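Local coordinates for protein teichoic acid D-alanine hydrolase (Staphylococcus aureus, PDB 5ZH8) that removes D-alanyl esters from wall teichoic acid and lipoteichoic acid, and affects methicillin resistance, autolysis and cell wall structure, at residues E67-K72 with K78-L83; P74-I79 with K99-K104; G107-E112 with P119-L124; T300-Y305 with K311-L316. All coordinates share one frame; numbering follows the deposited sequence.

Contact 1. Residues E67-K72 with K78-L83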
loop_
_atom_site.group_PDB
_atom_site.type_symbol
_atom_site.label_atom_id
_atom_site.label_comp_id
_atom_site.label_asym_id
_atom_site.label_seq_id
_atom_site.Cartn_x
_atom_site.Cartn_y
_atom_site.Cartn_z
ATOM N N GLU A 67 8.451 24.544 -15.429
ATOM C CA GLU A 67 9.413 23.725 -14.711
ATOM C C GLU A 67 10.483 24.622 -14.105
ATOM O O GLU A 67 10.903 25.606 -14.714
ATOM C CB GLU A 67 10.060 22.704 -15.643
ATOM C CG GLU A 67 9.109 21.621 -16.135
ATOM C CD GLU A 67 9.836 20.476 -16.816
ATOM O OE1 GLU A 67 10.711 19.882 -16.158
ATOM O OE2 GLU A 67 9.549 20.176 -18.002
ATOM N N VAL A 68 10.892 24.289 -12.888
ATOM C CA VAL A 68 11.990 24.968 -12.223
ATOM C C VAL A 68 12.967 23.888 -11.776
ATOM O O VAL A 68 12.625 23.029 -10.967
ATOM C CB VAL A 68 11.512 25.793 -11.006
ATOM C CG1 VAL A 68 12.677 26.544 -10.384
ATOM C CG2 VAL A 68 10.432 26.775 -11.421
ATOM N N TYR A 69 14.174 23.926 -12.322
ATOM C CA TYR A 69 15.198 22.959 -11.974
ATOM C C TYR A 69 16.553 23.472 -12.404
ATOM O O TYR A 69 16.795 23.653 -13.596
ATOM C CB TYR A 69 14.921 21.614 -12.646
ATOM C CG TYR A 69 16.114 20.687 -12.646
ATOM C CD1 TYR A 69 16.761 20.345 -11.461
ATOM C CD2 TYR A 69 16.598 20.158 -13.831
ATOM C CE1 TYR A 69 17.859 19.503 -11.464
ATOM C CE2 TYR A 69 17.686 19.303 -13.835
ATOM C CZ TYR A 69 18.313 18.984 -12.651
ATOM O OH TYR A 69 19.390 18.146 -12.688
ATOM N N ASN A 70 17.431 23.693 -11.434
ATOM C CA ASN A 70 18.756 24.206 -11.714
ATOM C C ASN A 70 19.791 23.108 -11.513
ATOM O O ASN A 70 20.273 22.888 -10.397
ATOM C CB ASN A 70 19.053 25.403 -10.816
ATOM C CG ASN A 70 20.444 25.958 -11.035
ATOM O OD1 ASN A 70 21.033 25.805 -12.108
ATOM N ND2 ASN A 70 20.979 26.609 -10.014
ATOM N N SER A 71 20.145 22.436 -12.608
ATOM C CA SER A 71 21.110 21.339 -12.567
ATOM C C SER A 71 22.500 21.812 -12.129
ATOM O O SER A 71 23.330 20.996 -11.732
ATOM C CB SER A 71 21.205 20.650 -13.930
ATOM O OG SER A 71 21.781 21.511 -14.900
ATOM N N LYS A 72 22.741 23.120 -12.190
ATOM C CA LYS A 72 23.998 23.691 -11.728
ATOM C C LYS A 72 24.108 23.761 -10.205
ATOM O O LYS A 72 25.186 24.040 -9.687
ATOM C CB LYS A 72 24.202 25.091 -12.317
ATOM C CG LYS A 72 24.243 25.144 -13.833
ATOM C CD LYS A 72 25.660 25.006 -14.408
ATOM C CE LYS A 72 26.123 23.555 -14.431
ATOM N NZ LYS A 72 27.238 23.330 -15.396
ATOM N N LYS A 78 21.237 16.300 -7.655
ATOM C CA LYS A 78 21.268 15.030 -6.942
ATOM C C LYS A 78 19.849 14.506 -6.749
ATOM O O LYS A 78 19.600 13.317 -6.875
ATOM C CB LYS A 78 21.950 15.222 -5.584
ATOM C CG LYS A 78 22.806 14.062 -5.103
ATOM C CD LYS A 78 23.410 14.380 -3.732
ATOM C CE LYS A 78 24.925 14.121 -3.621
ATOM N NZ LYS A 78 25.319 12.731 -3.253
ATOM N N ILE A 79 18.927 15.410 -6.432
ATOM C CA ILE A 79 17.523 15.061 -6.204
ATOM C C ILE A 79 16.898 14.580 -7.513
ATOM O O ILE A 79 16.299 13.509 -7.564
ATOM C CB ILE A 79 16.718 16.265 -5.651
ATOM C CG1 ILE A 79 17.185 16.619 -4.233
ATOM C CG2 ILE A 79 15.227 15.963 -5.640
ATOM C CD1 ILE A 79 16.803 18.016 -3.776
ATOM N N ASP A 80 17.048 15.380 -8.560
ATOM C CA ASP A 80 16.523 15.041 -9.864
ATOM C C ASP A 80 17.045 13.686 -10.321
ATOM O O ASP A 80 16.285 12.825 -10.782
ATOM C CB ASP A 80 16.916 16.122 -10.878
ATOM C CG ASP A 80 16.464 15.796 -12.280
ATOM O OD1 ASP A 80 15.241 15.853 -12.559
ATOM O OD2 ASP A 80 17.340 15.465 -13.094
ATOM N N LYS A 81 18.351 13.504 -10.179
ATOM C CA LYS A 81 18.995 12.269 -10.590
ATOM C C LYS A 81 18.437 11.085 -9.820
ATOM O O LYS A 81 18.221 10.011 -10.375
ATOM C CB LYS A 81 20.502 12.373 -10.376
ATOM C CG LYS A 81 21.283 11.220 -10.956
ATOM C CD LYS A 81 22.762 11.552 -10.998
ATOM C CE LYS A 81 23.518 10.601 -11.912
ATOM N NZ LYS A 81 23.173 10.759 -13.362
ATOM N N TYR A 82 18.211 11.286 -8.532
ATOM C CA TYR A 82 17.633 10.251 -7.689
ATOM C C TYR A 82 16.219 9.929 -8.144
ATOM O O TYR A 82 15.883 8.762 -8.325
ATOM C CB TYR A 82 17.636 10.659 -6.216
ATOM C CG TYR A 82 16.641 9.882 -5.417
ATOM C CD1 TYR A 82 16.765 8.513 -5.285
ATOM C CD2 TYR A 82 15.556 10.509 -4.823
ATOM C CE1 TYR A 82 15.843 7.776 -4.578
ATOM C CE2 TYR A 82 14.622 9.786 -4.095
ATOM C CZ TYR A 82 14.765 8.421 -3.987
ATOM O OH TYR A 82 13.841 7.708 -3.269
ATOM N N LEU A 83 15.398 10.956 -8.336
ATOM C CA LEU A 83 14.004 10.759 -8.754
ATOM C C LEU A 83 13.895 10.070 -10.106
ATOM O O LEU A 83 13.016 9.229 -10.298
ATOM C CB LEU A 83 13.246 12.085 -8.791
ATOM C CG LEU A 83 13.004 12.745 -7.434
ATOM C CD1 LEU A 83 12.255 14.051 -7.636
ATOM C CD2 LEU A 83 12.244 11.823 -6.495
#
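Asp80, which lies over one face of the Tyr69 ring, has its OD1 gripped by three groups from elsewhere in the chain: Lys104 NZ in a salt bridge, Tyr106 OH in a hydrogen bond and Gln84 NE2 in a weak one. Its other oxygen stands on the tyrosine side, with OD2 3.4 Å from Tyr69 OH. The methylene meets the ring across its outer half, Asp80 CB lying 3.6 Å from both Tyr69 CE1 and Tyr69 CZ. Carboxylate and ring planes are inclined by 32°, while the two side chains cross nearly at right angles. Because the ring of Tyr69 swings opposite its own backbone N (chi1 164°), it bridges from edge strand 68-69 to helix 74-85. Over the other face, Ser71 N sits 3.8 Å above the ring centre, within an Asx turn in which Lys72 N donates to Asn70 OD1 (3.2 Å). A tyrosine suits this place, offering a flat apolar surface to the short aspartate stem and a hydroxyl near its acid. A buried carboxylate held by a lysine and a phenol probably stays ionised, with its clear polar partners gathered at OD1 and OD2 turned to Tyr69.

Contact 2. Residues P74-I79 with K99-K104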
loop_
_atom_site.group_PDB
_atom_site.type_symbol
_atom_site.label_atom_id
_atom_site.label_comp_id
_atom_site.label_asym_id
_atom_site.label_seq_id
_atom_site.Cartn_x
_atom_site.Cartn_y
_atom_site.Cartn_z
ATOM N N PRO A 74 24.248 21.464 -7.145
ATOM C CA PRO A 74 24.452 20.047 -6.806
ATOM C C PRO A 74 23.334 19.390 -6.001
ATOM O O PRO A 74 23.020 18.232 -6.263
ATOM C CB PRO A 74 25.736 20.066 -5.984
ATOM C CG PRO A 74 26.483 21.233 -6.500
ATOM C CD PRO A 74 25.487 22.241 -6.979
ATOM N N LYS A 75 22.751 20.110 -5.040
ATOM C CA LYS A 75 21.634 19.587 -4.245
ATOM C C LYS A 75 20.514 19.072 -5.136
ATOM O O LYS A 75 20.094 17.926 -5.020
ATOM C CB LYS A 75 21.014 20.677 -3.376
ATOM C CG LYS A 75 21.866 21.200 -2.240
ATOM C CD LYS A 75 21.108 22.232 -1.419
ATOM C CE LYS A 75 20.346 23.241 -2.271
ATOM N NZ LYS A 75 20.004 24.478 -1.521
ATOM N N TYR A 76 20.029 19.955 -6.008
ATOM C CA TYR A 76 18.854 19.693 -6.829
ATOM C C TYR A 76 19.165 18.745 -7.971
ATOM O O TYR A 76 18.300 17.972 -8.387
ATOM C CB TYR A 76 18.271 21.002 -7.362
ATOM C CG TYR A 76 17.802 21.903 -6.249
ATOM C CD1 TYR A 76 16.761 21.514 -5.408
ATOM C CD2 TYR A 76 18.407 23.131 -6.017
ATOM C CE1 TYR A 76 16.336 22.328 -4.376
ATOM C CE2 TYR A 76 17.977 23.957 -4.993
ATOM C CZ TYR A 76 16.946 23.548 -4.174
ATOM O OH TYR A 76 16.523 24.356 -3.144
ATOM N N LYS A 77 20.396 18.800 -8.470
ATOM C CA LYS A 77 20.842 17.844 -9.469
ATOM C C LYS A 77 20.798 16.424 -8.906
ATOM O O LYS A 77 20.376 15.483 -9.583
ATOM C CB LYS A 77 22.256 18.174 -9.926
ATOM C CG LYS A 77 22.741 17.257 -11.033
ATOM C CD LYS A 77 24.037 17.742 -11.660
ATOM C CE LYS A 77 24.568 16.731 -12.666
ATOM N NZ LYS A 77 23.515 16.245 -13.612
ATOM N N LYS A 78 21.237 16.300 -7.655
ATOM C CA LYS A 78 21.268 15.030 -6.942
ATOM C C LYS A 78 19.849 14.506 -6.749
ATOM O O LYS A 78 19.600 13.317 -6.875
ATOM C CB LYS A 78 21.950 15.222 -5.584
ATOM C CG LYS A 78 22.806 14.062 -5.103
ATOM C CD LYS A 78 23.410 14.380 -3.732
ATOM C CE LYS A 78 24.925 14.121 -3.621
ATOM N NZ LYS A 78 25.319 12.731 -3.253
ATOM N N ILE A 79 18.927 15.410 -6.432
ATOM C CA ILE A 79 17.523 15.061 -6.204
ATOM C C ILE A 79 16.898 14.580 -7.513
ATOM O O ILE A 79 16.299 13.509 -7.564
ATOM C CB ILE A 79 16.718 16.265 -5.651
ATOM C CG1 ILE A 79 17.185 16.619 -4.233
ATOM C CG2 ILE A 79 15.227 15.963 -5.640
ATOM C CD1 ILE A 79 16.803 18.016 -3.776
ATOM N N LYS A 99 11.435 30.766 -1.479
ATOM C CA LYS A 99 11.481 30.784 -2.943
ATOM C C LYS A 99 11.366 29.383 -3.534
ATOM O O LYS A 99 11.905 28.428 -2.989
ATOM C CB LYS A 99 12.783 31.421 -3.422
ATOM C CG LYS A 99 13.049 32.788 -2.820
ATOM C CD LYS A 99 13.881 33.663 -3.739
ATOM C CE LYS A 99 13.870 35.105 -3.261
ATOM N NZ LYS A 99 14.624 36.008 -4.181
ATOM N N LEU A 100 10.671 29.277 -4.660
ATOM C CA LEU A 100 10.560 28.022 -5.387
ATOM C C LEU A 100 11.858 27.765 -6.135
ATOM O O LEU A 100 12.161 28.465 -7.090
ATOM C CB LEU A 100 9.386 28.080 -6.366
ATOM C CG LEU A 100 9.073 26.833 -7.198
ATOM C CD1 LEU A 100 8.600 25.686 -6.324
ATOM C CD2 LEU A 100 8.007 27.158 -8.224
ATOM N N LYS A 101 12.626 26.777 -5.679
ATOM C CA LYS A 101 13.909 26.425 -6.295
ATOM C C LYS A 101 13.828 25.174 -7.178
ATOM O O LYS A 101 14.731 24.918 -7.980
ATOM C CB LYS A 101 14.968 26.177 -5.226
ATOM C CG LYS A 101 15.139 27.288 -4.206
ATOM C CD LYS A 101 15.658 28.592 -4.783
ATOM C CE LYS A 101 17.072 28.445 -5.299
ATOM N NZ LYS A 101 17.672 29.791 -5.519
ATOM N N MET A 102 12.775 24.380 -7.008
ATOM C CA MET A 102 12.576 23.196 -7.829
ATOM C C MET A 102 11.097 22.873 -7.965
ATOM O O MET A 102 10.363 22.881 -6.982
ATOM C CB MET A 102 13.321 21.990 -7.245
ATOM C CG MET A 102 13.342 20.777 -8.170
ATOM S SD MET A 102 14.440 19.474 -7.610
ATOM C CE MET A 102 14.311 18.342 -8.993
ATOM N N SER A 103 10.681 22.578 -9.191
ATOM C CA SER A 103 9.314 22.183 -9.497
ATOM C C SER A 103 9.365 21.364 -10.770
ATOM O O SER A 103 9.689 21.897 -11.832
ATOM C CB SER A 103 8.422 23.410 -9.696
ATOM O OG SER A 103 7.075 23.035 -9.919
ATOM N N LYS A 104 9.073 20.069 -10.667
ATOM C CA LYS A 104 9.248 19.169 -11.805
ATOM C C LYS A 104 8.376 17.925 -11.702
ATOM O O LYS A 104 8.208 17.355 -10.625
ATOM C CB LYS A 104 10.725 18.769 -11.926
ATOM C CG LYS A 104 11.058 18.005 -13.190
ATOM C CD LYS A 104 12.563 17.865 -13.373
ATOM C CE LYS A 104 12.892 17.157 -14.683
ATOM N NZ LYS A 104 14.353 16.905 -14.854
#
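A classic beta bulge in strand 99-106, where Lys101 and Met102 both face Ile94, turns two consecutive side chains toward helix 74-85. Tyr76 receives them both. Met102 makes a Met-aromatic contact: its SD lies 5.0 Å from the centroid of the Tyr76 ring, obliquely at 66° from the normal, and touches Tyr76 CD1 at 3.8 Å. Its CG is opposite the backbone N (chi1 -171°) and the chain beyond is extended, carrying the sulfur past the ring to Ile79, whose CG2 is 4.1 Å from Met102 SD. An unbranched, flexible methionine suits the distance from strand to helix. Lys101 brings its stem to the outer end of the ring, with CB 3.5 Å from Tyr76 CZ, before its bent chain leads the ammonium away. Tyr76 OH bonds to Glu96 OE1, an acid that also pairs with Lys75. Helix and strand run in nearly the same direction, the axes of the two segments 23° apart and 9.7 Å at closest approach. Strand 90-96 borders the contact through Ile94, and helix 371-382 meets Ile79 through Ile378 and Ile382, so helices 74-85 and 371-382 pack together against the large antiparallel sheet.

Contact 3. Residues G107-E112 with P119-L124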
loop_
_atom_site.group_PDB
_atom_site.type_symbol
_atom_site.label_atom_id
_atom_site.label_comp_id
_atom_site.label_asym_id
_atom_site.label_seq_id
_atom_site.Cartn_x
_atom_site.Cartn_y
_atom_site.Cartn_z
ATOM N N GLY A 107 7.332 10.960 -15.051
ATOM C CA GLY A 107 6.384 9.928 -15.472
ATOM C C GLY A 107 5.032 10.494 -15.889
ATOM O O GLY A 107 4.943 11.637 -16.342
ATOM N N TYR A 108 3.976 9.702 -15.711
ATOM C CA TYR A 108 2.662 10.020 -16.270
ATOM C C TYR A 108 1.597 10.402 -15.248
ATOM O O TYR A 108 1.465 9.780 -14.195
ATOM C CB TYR A 108 2.163 8.838 -17.101
ATOM C CG TYR A 108 3.006 8.601 -18.329
ATOM C CD1 TYR A 108 4.144 7.795 -18.274
ATOM C CD2 TYR A 108 2.688 9.203 -19.539
ATOM C CE1 TYR A 108 4.919 7.580 -19.399
ATOM C CE2 TYR A 108 3.462 8.995 -20.665
ATOM C CZ TYR A 108 4.569 8.186 -20.590
ATOM O OH TYR A 108 5.328 7.990 -21.715
ATOM N N GLN A 109 0.840 11.441 -15.590
ATOM C CA GLN A 109 -0.359 11.840 -14.850
ATOM C C GLN A 109 -1.515 10.904 -15.191
ATOM O O GLN A 109 -2.285 10.502 -14.314
ATOM C CB GLN A 109 -0.726 13.276 -15.222
ATOM C CG GLN A 109 -2.026 13.794 -14.628
ATOM C CD GLN A 109 -2.437 15.098 -15.267
ATOM O OE1 GLN A 109 -1.631 16.022 -15.375
ATOM N NE2 GLN A 109 -3.685 15.174 -15.709
ATOM N N ASP A 110 -1.635 10.592 -16.479
ATOM C CA ASP A 110 -2.620 9.648 -16.977
ATOM C C ASP A 110 -1.898 8.696 -17.927
ATOM O O ASP A 110 -1.438 9.110 -18.993
ATOM C CB ASP A 110 -3.741 10.395 -17.701
ATOM C CG ASP A 110 -4.827 9.463 -18.254
ATOM O OD1 ASP A 110 -4.569 8.250 -18.422
ATOM O OD2 ASP A 110 -5.945 9.951 -18.523
ATOM N N PHE A 111 -1.790 7.430 -17.524
ATOM C CA PHE A 111 -1.076 6.413 -18.305
ATOM C C PHE A 111 -1.849 5.974 -19.534
ATOM O O PHE A 111 -1.251 5.572 -20.534
ATOM C CB PHE A 111 -0.767 5.179 -17.448
ATOM C CG PHE A 111 0.515 5.284 -16.676
ATOM C CD1 PHE A 111 1.730 5.047 -17.305
ATOM C CD2 PHE A 111 0.511 5.613 -15.334
ATOM C CE1 PHE A 111 2.919 5.143 -16.611
ATOM C CE2 PHE A 111 1.695 5.706 -14.637
ATOM C CZ PHE A 111 2.900 5.470 -15.273
ATOM N N GLU A 112 -3.173 6.053 -19.453
ATOM C CA GLU A 112 -4.040 5.584 -20.532
ATOM C C GLU A 112 -4.038 6.566 -21.711
ATOM O O GLU A 112 -4.050 6.152 -22.875
ATOM C CB GLU A 112 -5.464 5.360 -20.016
ATOM C CG GLU A 112 -5.619 4.149 -19.099
ATOM C CD GLU A 112 -5.048 4.356 -17.701
ATOM O OE1 GLU A 112 -5.392 5.365 -17.046
ATOM O OE2 GLU A 112 -4.258 3.493 -17.255
ATOM N N PRO A 119 4.296 20.432 -13.730
ATOM C CA PRO A 119 4.031 21.222 -12.520
ATOM C C PRO A 119 2.554 21.588 -12.344
ATOM O O PRO A 119 2.114 21.847 -11.228
ATOM C CB PRO A 119 4.886 22.475 -12.728
ATOM C CG PRO A 119 6.022 22.011 -13.577
ATOM C CD PRO A 119 5.414 20.994 -14.512
ATOM N N ASN A 120 1.799 21.597 -13.439
ATOM C CA ASN A 120 0.356 21.850 -13.392
ATOM C C ASN A 120 -0.473 20.685 -12.847
ATOM O O ASN A 120 -1.612 20.891 -12.424
ATOM C CB ASN A 120 -0.167 22.244 -14.774
ATOM C CG ASN A 120 -0.249 23.738 -14.950
ATOM O OD1 ASN A 120 0.599 24.346 -15.605
ATOM N ND2 ASN A 120 -1.260 24.349 -14.332
ATOM N N THR A 121 0.086 19.477 -12.861
ATOM C CA THR A 121 -0.611 18.304 -12.352
ATOM C C THR A 121 -0.989 18.460 -10.880
ATOM O O THR A 121 -0.140 18.778 -10.033
ATOM C CB THR A 121 0.245 17.039 -12.486
ATOM O OG1 THR A 121 0.677 16.894 -13.843
ATOM C CG2 THR A 121 -0.548 15.811 -12.074
ATOM N N MET A 122 -2.266 18.221 -10.593
ATOM C CA MET A 122 -2.809 18.309 -9.242
ATOM C C MET A 122 -3.080 16.901 -8.728
ATOM O O MET A 122 -3.714 16.099 -9.411
ATOM C CB MET A 122 -4.105 19.125 -9.250
ATOM C CG MET A 122 -3.908 20.554 -9.718
ATOM S SD MET A 122 -5.401 21.367 -10.297
ATOM C CE MET A 122 -6.273 21.679 -8.764
ATOM N N PHE A 123 -2.601 16.613 -7.523
ATOM C CA PHE A 123 -2.701 15.280 -6.940
ATOM C C PHE A 123 -3.684 15.255 -5.788
ATOM O O PHE A 123 -3.795 16.219 -5.046
ATOM C CB PHE A 123 -1.332 14.819 -6.437
ATOM C CG PHE A 123 -0.309 14.693 -7.521
ATOM C CD1 PHE A 123 0.350 15.814 -7.997
ATOM C CD2 PHE A 123 -0.015 13.461 -8.074
ATOM C CE1 PHE A 123 1.287 15.706 -9.001
ATOM C CE2 PHE A 123 0.922 13.351 -9.081
ATOM C CZ PHE A 123 1.576 14.472 -9.546
ATOM N N LEU A 124 -4.398 14.145 -5.654
ATOM C CA LEU A 124 -5.274 13.905 -4.520
ATOM C C LEU A 124 -4.438 13.893 -3.242
ATOM O O LEU A 124 -3.641 12.989 -3.022
ATOM C CB LEU A 124 -6.003 12.572 -4.699
ATOM C CG LEU A 124 -6.960 12.098 -3.609
ATOM C CD1 LEU A 124 -8.015 13.161 -3.323
ATOM C CD2 LEU A 124 -7.614 10.787 -4.033
#
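Gln109 and Thr121 mark the closest backbone approach, their CA atoms 6.9 Å apart, at a point where the chain turns a corner at Gln109 within a classic beta bulge, Gln109 and Asp110 both facing Ile115. Gln109 sends its side chain across to the threonine: with CG opposite the backbone N (chi1 175°) and the chain extended beyond it, the amide lies alongside Thr121, the two side chains sliding past each other in opposite directions. Thr121 answers with both branches. Its OG1 lies 2.9 Å from Gln109 OE1, well placed for a hydrogen bond, although its one proton has another acceptor within reach and the choice is not settled. Its methyl, CG2, packs 3.6 Å from Gln109 CG, so the polar and apolar halves of threonine match those of glutamine. The remaining polar atoms of this buried pair have partners too: Thr121 OG1 accepts from Thr118 N, and Gln109 NE2 donates to Lys258 O, which probably holds the amide in this rotation. The backbone of Gln109 is itself hydrogen-bonded to Ile115 and to Lys262. Beyond Thr121, Met122 bonds through its backbone to Tyr259 and Ala261, and strand 123-124 forms an outer strand of a small three-stranded antiparallel sheet. The chain then leads to helix 129-142; in beta-lactamases and penicillin-binding proteins, the family to which this protein belongs, the corresponding helix carries the Ser-X-X-Lys motif at its N-terminal end.

Contact 4. Residues T300-Y305 with K311-L316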
loop_
_atom_site.group_PDB
_atom_site.type_symbol
_atom_site.label_atom_id
_atom_site.label_comp_id
_atom_site.label_asym_id
_atom_site.label_seq_id
_atom_site.Cartn_x
_atom_site.Cartn_y
_atom_site.Cartn_z
ATOM N N THR A 300 4.625 28.088 3.295
ATOM C CA THR A 300 5.559 29.204 3.420
ATOM C C THR A 300 4.845 30.490 3.830
ATOM O O THR A 300 5.380 31.282 4.604
ATOM C CB THR A 300 6.317 29.475 2.113
ATOM O OG1 THR A 300 5.381 29.658 1.044
ATOM C CG2 THR A 300 7.261 28.337 1.798
ATOM N N GLN A 301 3.642 30.697 3.301
ATOM C CA GLN A 301 2.851 31.875 3.649
ATOM C C GLN A 301 2.328 31.834 5.082
ATOM O O GLN A 301 2.287 32.865 5.752
ATOM C CB GLN A 301 1.700 32.050 2.674
ATOM C CG GLN A 301 2.134 32.641 1.349
ATOM C CD GLN A 301 0.954 32.926 0.451
ATOM O OE1 GLN A 301 0.571 34.077 0.264
ATOM N NE2 GLN A 301 0.355 31.872 -0.092
ATOM N N ILE A 302 1.938 30.652 5.550
ATOM C CA ILE A 302 1.557 30.477 6.954
ATOM C C ILE A 302 2.778 30.726 7.844
ATOM O O ILE A 302 2.680 31.420 8.858
ATOM C CB ILE A 302 0.948 29.081 7.224
ATOM C CG1 ILE A 302 -0.416 28.964 6.529
ATOM C CG2 ILE A 302 0.783 28.841 8.719
ATOM C CD1 ILE A 302 -0.894 27.543 6.324
ATOM N N GLN A 303 3.924 30.183 7.444
ATOM C CA GLN A 303 5.181 30.415 8.146
ATOM C C GLN A 303 5.505 31.901 8.234
ATOM O O GLN A 303 6.110 32.347 9.210
ATOM C CB GLN A 303 6.336 29.669 7.465
ATOM C CG GLN A 303 6.441 28.199 7.847
ATOM C CD GLN A 303 7.599 27.505 7.162
ATOM O OE1 GLN A 303 7.737 27.565 5.940
ATOM N NE2 GLN A 303 8.436 26.838 7.943
ATOM N N GLN A 304 5.107 32.658 7.216
ATOM C CA GLN A 304 5.295 34.112 7.196
ATOM C C GLN A 304 4.140 34.900 7.835
ATOM O O GLN A 304 4.005 36.095 7.607
ATOM C CB GLN A 304 5.499 34.571 5.758
ATOM C CG GLN A 304 6.821 34.115 5.176
ATOM C CD GLN A 304 6.853 34.164 3.663
ATOM O OE1 GLN A 304 5.833 34.388 3.001
ATOM N NE2 GLN A 304 8.035 33.953 3.102
ATOM N N TYR A 305 3.314 34.223 8.628
ATOM C CA TYR A 305 2.254 34.860 9.413
ATOM C C TYR A 305 1.187 35.547 8.570
ATOM O O TYR A 305 0.791 36.668 8.861
ATOM C CB TYR A 305 2.863 35.836 10.422
ATOM C CG TYR A 305 4.026 35.238 11.176
ATOM C CD1 TYR A 305 3.860 34.079 11.923
ATOM C CD2 TYR A 305 5.284 35.819 11.135
ATOM C CE1 TYR A 305 4.912 33.519 12.609
ATOM C CE2 TYR A 305 6.342 35.266 11.820
ATOM C CZ TYR A 305 6.148 34.120 12.557
ATOM O OH TYR A 305 7.202 33.570 13.236
ATOM N N LYS A 311 2.170 34.845 17.606
ATOM C CA LYS A 311 1.752 34.211 18.868
ATOM C C LYS A 311 0.742 33.064 18.699
ATOM O O LYS A 311 0.634 32.201 19.574
ATOM C CB LYS A 311 1.196 35.257 19.836
ATOM C CG LYS A 311 2.258 36.183 20.401
ATOM C CD LYS A 311 1.670 37.072 21.492
ATOM C CE LYS A 311 2.646 38.135 21.961
ATOM N NZ LYS A 311 3.959 37.559 22.372
ATOM N N ILE A 312 0.011 33.056 17.586
ATOM C CA ILE A 312 -0.854 31.922 17.230
ATOM C C ILE A 312 -0.093 30.911 16.360
ATOM O O ILE A 312 -0.136 29.705 16.619
ATOM C CB ILE A 312 -2.137 32.388 16.495
ATOM C CG1 ILE A 312 -2.970 33.329 17.380
ATOM C CG2 ILE A 312 -2.981 31.197 16.047
ATOM C CD1 ILE A 312 -3.455 32.722 18.674
ATOM N N THR A 313 0.609 31.412 15.348
ATOM C CA THR A 313 1.268 30.561 14.366
ATOM C C THR A 313 2.408 29.727 14.955
ATOM O O THR A 313 2.503 28.532 14.676
ATOM C CB THR A 313 1.834 31.390 13.201
ATOM O OG1 THR A 313 0.775 32.120 12.566
ATOM C CG2 THR A 313 2.521 30.485 12.187
ATOM N N ASN A 314 3.270 30.349 15.757
ATOM C CA ASN A 314 4.469 29.660 16.242
ATOM C C ASN A 314 4.148 28.376 17.020
ATOM O O ASN A 314 4.672 27.308 16.685
ATOM C CB ASN A 314 5.356 30.586 17.074
ATOM C CG ASN A 314 5.956 31.722 16.264
ATOM O OD1 ASN A 314 6.013 31.674 15.031
ATOM N ND2 ASN A 314 6.396 32.768 16.966
ATOM N N PRO A 315 3.275 28.458 18.044
ATOM C CA PRO A 315 2.911 27.230 18.760
ATOM C C PRO A 315 2.166 26.228 17.881
ATOM O O PRO A 315 2.435 25.025 17.956
ATOM C CB PRO A 315 1.992 27.719 19.886
ATOM C CG PRO A 315 2.162 29.195 19.944
ATOM C CD PRO A 315 2.583 29.638 18.590
ATOM N N LEU A 316 1.246 26.722 17.055
ATOM C CA LEU A 316 0.525 25.871 16.122
ATOM C C LEU A 316 1.504 25.042 15.296
ATOM O O LEU A 316 1.317 23.842 15.139
ATOM C CB LEU A 316 -0.366 26.715 15.203
ATOM C CG LEU A 316 -1.020 26.026 14.001
ATOM C CD1 LEU A 316 -1.892 24.866 14.457
ATOM C CD2 LEU A 316 -1.808 27.065 13.204
#
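The ring of Tyr305 has the carbonyl oxygen of Gln303 3.6 Å above one face, over its centre, and at its edge, in the ring plane, Thr313 CB and Asn314 OD1. Tyr305 is the C-prime residue of a Schellman motif closing helix 292-303, with a positive phi of 63°; its N bonds to Ile302 O at 2.9 Å, and Lys306 N to Gln301 O. The reversal sends the chain round to helix 310-318, where Thr313 faces back. Its CB is 3.6 Å from Tyr305 CD1, and its methyl CG2 lies 4.2 Å from Ile302 CG2. A beta-branched threonine fits here because the methyl packs against Ile302 and the tyrosine ring, while OG1 bonds to Ser309 O, just before the helix. Ile302 also packs on Phe131 and Leu135 of helix 129-142. Pro315, lacking a backbone N-H, marks a kink directly after Asn314. Asn314 has both ends of its amide engaged, ND2 with Gln397 O at the C terminus and OD1 with the tyrosine. Ring and amide planes are 67° apart, and Tyr305 OH donates to Asn314 OD1 over 2.9 Å, in the carbonyl plane on a lone pair, at a C=O...O angle of 128°.

From the N terminus, contact 1 closes the short connection between edge strand 68-69 and helix 74-85. Contact 2 opens on that same helix before contact 1 has ended, so their chain spans overlap without nesting; its loop closes on strand 99-106, the neighbour of strand 68-69. The two centres lie about 5 Å apart, joined by the backbone pairing of Val68 with Ser103. Contact 3 follows in series, closing the loop that carries strand 115-116, and touches both earlier contacts through Pro119. Contact 4 comes much later, closing the turn between helices 292-303 and 310-318, about 31 Å from contact 3 centre to centre, across the centre of the chain.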